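Local coordinates for protein MdcD (Pseudomonas aeruginosa, PDB 5VIP) that probably serves as the beta subunit of a biotin-independent malonate decarboxylase, a carboxyl-transferase-family protein thought to act in the decarboxylation step, at residues A91-R105 against A132-Q144. Sequence-based numbering, arbitrary orientation.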
loop_
_atom_site.group_PDB
_atom_site.type_symbol
_atom_site.label_atom_id
_atom_site.label_comp_id
_atom_site.label_asym_id
_atom_site.label_seq_id
_atom_site.Cartn_x
_atom_site.Cartn_y
_atom_site.Cartn_z
ATOM N N ALA B 91 3.871 -3.076 -12.805
ATOM C CA ALA B 91 4.858 -4.150 -12.769
ATOM C C ALA B 91 6.276 -3.647 -13.027
ATOM O O ALA B 91 7.250 -4.220 -12.517
ATOM C CB ALA B 91 4.501 -5.228 -13.776
ATOM N N LYS B 92 6.406 -2.599 -13.835
ATOM C CA LYS B 92 7.730 -2.022 -14.085
ATOM C C LYS B 92 8.337 -1.511 -12.779
ATOM O O LYS B 92 9.511 -1.735 -12.496
ATOM C CB LYS B 92 7.644 -0.893 -15.119
ATOM C CG LYS B 92 7.480 -1.403 -16.555
ATOM C CD LYS B 92 7.277 -0.269 -17.558
ATOM C CE LYS B 92 8.578 0.463 -17.847
ATOM N NZ LYS B 92 8.452 1.456 -18.965
ATOM N N ILE B 93 7.525 -0.839 -11.971
ATOM C CA ILE B 93 8.030 -0.286 -10.722
ATOM C C ILE B 93 8.306 -1.413 -9.728
ATOM O O ILE B 93 9.381 -1.472 -9.144
ATOM C CB ILE B 93 7.051 0.719 -10.121
ATOM C CG1 ILE B 93 6.809 1.886 -11.099
ATOM C CG2 ILE B 93 7.578 1.243 -8.770
ATOM C CD1 ILE B 93 5.691 2.825 -10.659
ATOM N N ALA B 94 7.330 -2.300 -9.536
ATOM C CA ALA B 94 7.482 -3.416 -8.602
ATOM C C ALA B 94 8.683 -4.275 -8.969
ATOM O O ALA B 94 9.482 -4.638 -8.104
ATOM C CB ALA B 94 6.195 -4.273 -8.568
ATOM N N GLY B 95 8.814 -4.595 -10.254
ATOM C CA GLY B 95 9.894 -5.450 -10.709
ATOM C C GLY B 95 11.263 -4.817 -10.554
ATOM O O GLY B 95 12.238 -5.503 -10.259
ATOM N N ALA B 96 11.343 -3.506 -10.748
ATOM C CA ALA B 96 12.612 -2.799 -10.559
ATOM C C ALA B 96 13.037 -2.869 -9.088
ATOM O O ALA B 96 14.203 -3.119 -8.780
ATOM C CB ALA B 96 12.491 -1.365 -11.009
ATOM N N LEU B 97 12.079 -2.653 -8.191
ATOM C CA LEU B 97 12.354 -2.733 -6.758
ATOM C C LEU B 97 12.715 -4.148 -6.333
ATOM O O LEU B 97 13.580 -4.345 -5.479
ATOM C CB LEU B 97 11.141 -2.231 -5.963
ATOM C CG LEU B 97 10.938 -0.711 -6.016
ATOM C CD1 LEU B 97 9.496 -0.322 -5.701
ATOM C CD2 LEU B 97 11.882 -0.053 -5.019
ATOM N N GLU B 98 12.036 -5.134 -6.906
ATOM C CA GLU B 98 12.337 -6.531 -6.597
ATOM C C GLU B 98 13.753 -6.928 -7.018
ATOM O O GLU B 98 14.453 -7.631 -6.292
ATOM C CB GLU B 98 11.310 -7.450 -7.273
ATOM C CG GLU B 98 9.918 -7.341 -6.653
ATOM C CD GLU B 98 8.806 -7.868 -7.557
ATOM O OE1 GLU B 98 9.113 -8.396 -8.646
ATOM O OE2 GLU B 98 7.623 -7.741 -7.174
ATOM N N LEU B 99 14.176 -6.486 -8.195
ATOM C CA LEU B 99 15.521 -6.816 -8.660
ATOM C C LEU B 99 16.581 -6.085 -7.827
ATOM O O LEU B 99 17.691 -6.583 -7.649
ATOM C CB LEU B 99 15.671 -6.491 -10.152
ATOM C CG LEU B 99 14.952 -7.486 -11.085
ATOM C CD1 LEU B 99 15.025 -7.036 -12.546
ATOM C CD2 LEU B 99 15.546 -8.881 -10.939
ATOM N N ALA B 100 16.249 -4.908 -7.313
ATOM C CA ALA B 100 17.203 -4.196 -6.459
ATOM C C ALA B 100 17.392 -4.955 -5.153
ATOM O O ALA B 100 18.500 -5.039 -4.635
ATOM C CB ALA B 100 16.747 -2.771 -6.184
ATOM N N ALA B 101 16.309 -5.511 -4.623
ATOM C CA ALA B 101 16.424 -6.316 -3.409
ATOM C C ALA B 101 17.272 -7.562 -3.697
ATOM O O ALA B 101 18.130 -7.942 -2.900
ATOM C CB ALA B 101 15.044 -6.701 -2.890
ATOM N N GLU B 102 17.032 -8.189 -4.847
ATOM C CA GLU B 102 17.802 -9.367 -5.255
ATOM C C GLU B 102 19.301 -9.036 -5.361
ATOM O O GLU B 102 20.148 -9.798 -4.883
ATOM C CB GLU B 102 17.250 -9.908 -6.575
ATOM C CG GLU B 102 17.811 -11.236 -7.029
ATOM C CD GLU B 102 16.941 -11.874 -8.107
ATOM O OE1 GLU B 102 17.499 -12.508 -9.027
ATOM O OE2 GLU B 102 15.697 -11.737 -8.033
ATOM N N ASP B 103 19.619 -7.892 -5.965
ATOM C CA ASP B 103 20.997 -7.399 -6.023
ATOM C C ASP B 103 21.619 -7.365 -4.631
ATOM O O ASP B 103 22.725 -7.860 -4.414
ATOM C CB ASP B 103 21.057 -5.986 -6.637
ATOM C CG ASP B 103 21.271 -5.996 -8.137
ATOM O OD1 ASP B 103 21.539 -7.079 -8.699
ATOM O OD2 ASP B 103 21.184 -4.909 -8.761
ATOM N N ASN B 104 20.906 -6.771 -3.684
ATOM C CA ASN B 104 21.440 -6.612 -2.338
ATOM C C ASN B 104 21.676 -7.956 -1.658
ATOM O O ASN B 104 22.661 -8.115 -0.929
ATOM C CB ASN B 104 20.513 -5.730 -1.491
ATOM C CG ASN B 104 20.783 -4.252 -1.707
ATOM O OD1 ASN B 104 21.658 -3.675 -1.063
ATOM N ND2 ASN B 104 20.057 -3.641 -2.640
ATOM N N ARG B 105 20.796 -8.922 -1.901
ATOM C CA ARG B 105 21.005 -10.271 -1.362
ATOM C C ARG B 105 22.207 -10.947 -2.024
ATOM O O ARG B 105 22.773 -11.885 -1.468
ATOM C CB ARG B 105 19.760 -11.141 -1.530
ATOM C CG ARG B 105 18.689 -10.855 -0.493
ATOM C CD ARG B 105 17.515 -11.801 -0.630
ATOM N NE ARG B 105 16.592 -11.408 -1.695
ATOM C CZ ARG B 105 15.583 -10.560 -1.519
ATOM N NH1 ARG B 105 15.388 -10.009 -0.333
ATOM N NH2 ARG B 105 14.777 -10.256 -2.523
ATOM N N ALA B 132 -0.737 -4.222 -8.185
ATOM C CA ALA B 132 0.642 -3.801 -8.440
ATOM C C ALA B 132 1.154 -2.868 -7.347
ATOM O O ALA B 132 2.322 -2.910 -6.985
ATOM C CB ALA B 132 0.748 -3.127 -9.794
ATOM N N ILE B 133 0.277 -2.010 -6.843
ATOM C CA ILE B 133 0.650 -1.130 -5.747
ATOM C C ILE B 133 0.987 -1.965 -4.507
ATOM O O ILE B 133 1.931 -1.654 -3.789
ATOM C CB ILE B 133 -0.461 -0.101 -5.450
ATOM C CG1 ILE B 133 -0.516 0.935 -6.588
ATOM C CG2 ILE B 133 -0.225 0.603 -4.115
ATOM C CD1 ILE B 133 -1.613 1.985 -6.441
ATOM N N ALA B 134 0.228 -3.027 -4.260
ATOM C CA ALA B 134 0.544 -3.889 -3.122
ATOM C C ALA B 134 1.910 -4.553 -3.321
ATOM O O ALA B 134 2.666 -4.737 -2.361
ATOM C CB ALA B 134 -0.542 -4.939 -2.918
ATOM N N GLU B 135 2.242 -4.881 -4.564
ATOM C CA GLU B 135 3.542 -5.479 -4.870
ATOM C C GLU B 135 4.677 -4.474 -4.770
ATOM O O GLU B 135 5.780 -4.826 -4.351
ATOM C CB GLU B 135 3.541 -6.112 -6.275
ATOM C CG GLU B 135 2.778 -7.427 -6.328
ATOM C CD GLU B 135 2.426 -7.874 -7.734
ATOM O OE1 GLU B 135 2.929 -7.271 -8.714
ATOM O OE2 GLU B 135 1.632 -8.837 -7.854
ATOM N N ILE B 136 4.417 -3.237 -5.189
ATOM C CA ILE B 136 5.378 -2.156 -5.005
ATOM C C ILE B 136 5.656 -1.925 -3.527
ATOM O O ILE B 136 6.809 -1.772 -3.107
ATOM C CB ILE B 136 4.865 -0.856 -5.656
ATOM C CG1 ILE B 136 4.834 -1.050 -7.173
ATOM C CG2 ILE B 136 5.722 0.333 -5.229
ATOM C CD1 ILE B 136 3.923 -0.098 -7.923
ATOM N N GLN B 137 4.594 -1.906 -2.729
ATOM C CA GLN B 137 4.742 -1.681 -1.292
ATOM C C GLN B 137 5.551 -2.806 -0.645
ATOM O O GLN B 137 6.488 -2.544 0.119
ATOM C CB GLN B 137 3.371 -1.525 -0.631
ATOM C CG GLN B 137 2.736 -0.191 -0.998
ATOM C CD GLN B 137 1.283 -0.098 -0.599
ATOM O OE1 GLN B 137 0.700 -1.062 -0.117
ATOM N NE2 GLN B 137 0.691 1.065 -0.803
ATOM N N ALA B 138 5.235 -4.046 -1.001
ATOM C CA ALA B 138 5.997 -5.202 -0.526
ATOM C C ALA B 138 7.474 -5.116 -0.881
ATOM O O ALA B 138 8.335 -5.447 -0.062
ATOM C CB ALA B 138 5.412 -6.509 -1.100
ATOM N N ALA B 139 7.763 -4.694 -2.109
ATOM C CA ALA B 139 9.143 -4.638 -2.578
ATOM C C ALA B 139 9.927 -3.535 -1.866
ATOM O O ALA B 139 11.135 -3.658 -1.646
ATOM C CB ALA B 139 9.180 -4.442 -4.094
ATOM N N ILE B 140 9.245 -2.456 -1.496
ATOM C CA ILE B 140 9.923 -1.377 -0.781
ATOM C C ILE B 140 10.354 -1.847 0.603
ATOM O O ILE B 140 11.483 -1.594 1.040
ATOM C CB ILE B 140 9.024 -0.130 -0.656
ATOM C CG1 ILE B 140 8.946 0.575 -2.016
ATOM C CG2 ILE B 140 9.577 0.838 0.413
ATOM C CD1 ILE B 140 7.817 1.556 -2.098
ATOM N N VAL B 141 9.461 -2.561 1.283
ATOM C CA VAL B 141 9.764 -3.059 2.620
ATOM C C VAL B 141 10.914 -4.078 2.544
ATOM O O VAL B 141 11.850 -4.028 3.347
ATOM C CB VAL B 141 8.501 -3.672 3.284
ATOM C CG1 VAL B 141 8.824 -4.258 4.677
ATOM C CG2 VAL B 141 7.411 -2.605 3.410
ATOM N N ASP B 142 10.860 -4.972 1.561
ATOM C CA ASP B 142 11.931 -5.966 1.370
ATOM C C ASP B 142 13.270 -5.277 1.112
ATOM O O ASP B 142 14.265 -5.613 1.741
ATOM C CB ASP B 142 11.586 -6.913 0.215
ATOM C CG ASP B 142 12.605 -8.029 0.034
ATOM O OD1 ASP B 142 13.441 -8.253 0.940
ATOM O OD2 ASP B 142 12.553 -8.695 -1.025
ATOM N N LEU B 143 13.284 -4.297 0.211
ATOM C CA LEU B 143 14.525 -3.631 -0.163
ATOM C C LEU B 143 15.120 -2.854 1.011
ATOM O O LEU B 143 16.342 -2.765 1.148
ATOM C CB LEU B 143 14.297 -2.694 -1.360
ATOM C CG LEU B 143 15.483 -1.836 -1.843
ATOM C CD1 LEU B 143 16.734 -2.692 -2.141
ATOM C CD2 LEU B 143 15.091 -1.037 -3.084
ATOM N N GLN B 144 14.256 -2.319 1.868
ATOM C CA GLN B 144 14.714 -1.493 2.975
ATOM C C GLN B 144 15.198 -2.315 4.177
ATOM O O GLN B 144 15.463 -1.770 5.246
ATOM C CB GLN B 144 13.623 -0.501 3.365
ATOM C CG GLN B 144 13.517 0.592 2.282
ATOM C CD GLN B 144 12.536 1.705 2.585
ATOM O OE1 GLN B 144 12.633 2.781 2.003
ATOM N NE2 GLN B 144 11.586 1.460 3.484
HETATM O O HOH W 1 6.843 -7.354 -4.748
#
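Leu143 and Leu97 bury more surface here than any other residues, each a knob in a hole of the opposite helix. The two helices run nearly parallel, their axes 8.4 Å apart at an angle of 19°, consistent with the small alanines, Ala94, Ala101 and Ala139, that lie along the interface. Leu143 carries its CG anti to the backbone N (chi1 176°), which sends both methyls among Leu97, Ala100, Ala101 and Asn104; its CD2 lies 3.9 Å from Ala100 CB. Leu97 answers from the other side, entering between Ile136, Ala139, Ile140 and Leu143, with CD1 placed 3.8 Å from Ile140 CG1 and CB pressed to 3.5 Å from Ala139 CB, closer than ordinary van der Waals contact, the methyl of Ala139 being small enough to lie against the leucine's own CB. Farther toward the N-terminal ends, branched Ile136 fills the groove beside Ala94, its CG1 3.8 Å from Ala94 CB, and sets CD1 against Ile93.

At the C-terminal end the long Arg105, bent at chi3 (-80°), meets Asp142 with two nitrogens, one to each carboxylate oxygen: NH1 to OD1 at 2.9 Å and NH2 to OD2 at 3.1 Å, the two flat groups nearly coplanar. Asp142 OD1 also forms a salt bridge with Arg145, so two arginines share this carboxylate. A water links Glu98 OE2 with Glu135 O, while both glutamate carboxylates form salt bridges with basic side chains of another protein's chain.

This pair belongs to the crotonase-like fold: helices 87-105 and 126-143 lie side by side on the central sheet, Leu97 and Leu143 resting on Ala112 of strand 111-115, with helix 162-169 continuing the layer beyond Ile136 and Ile140.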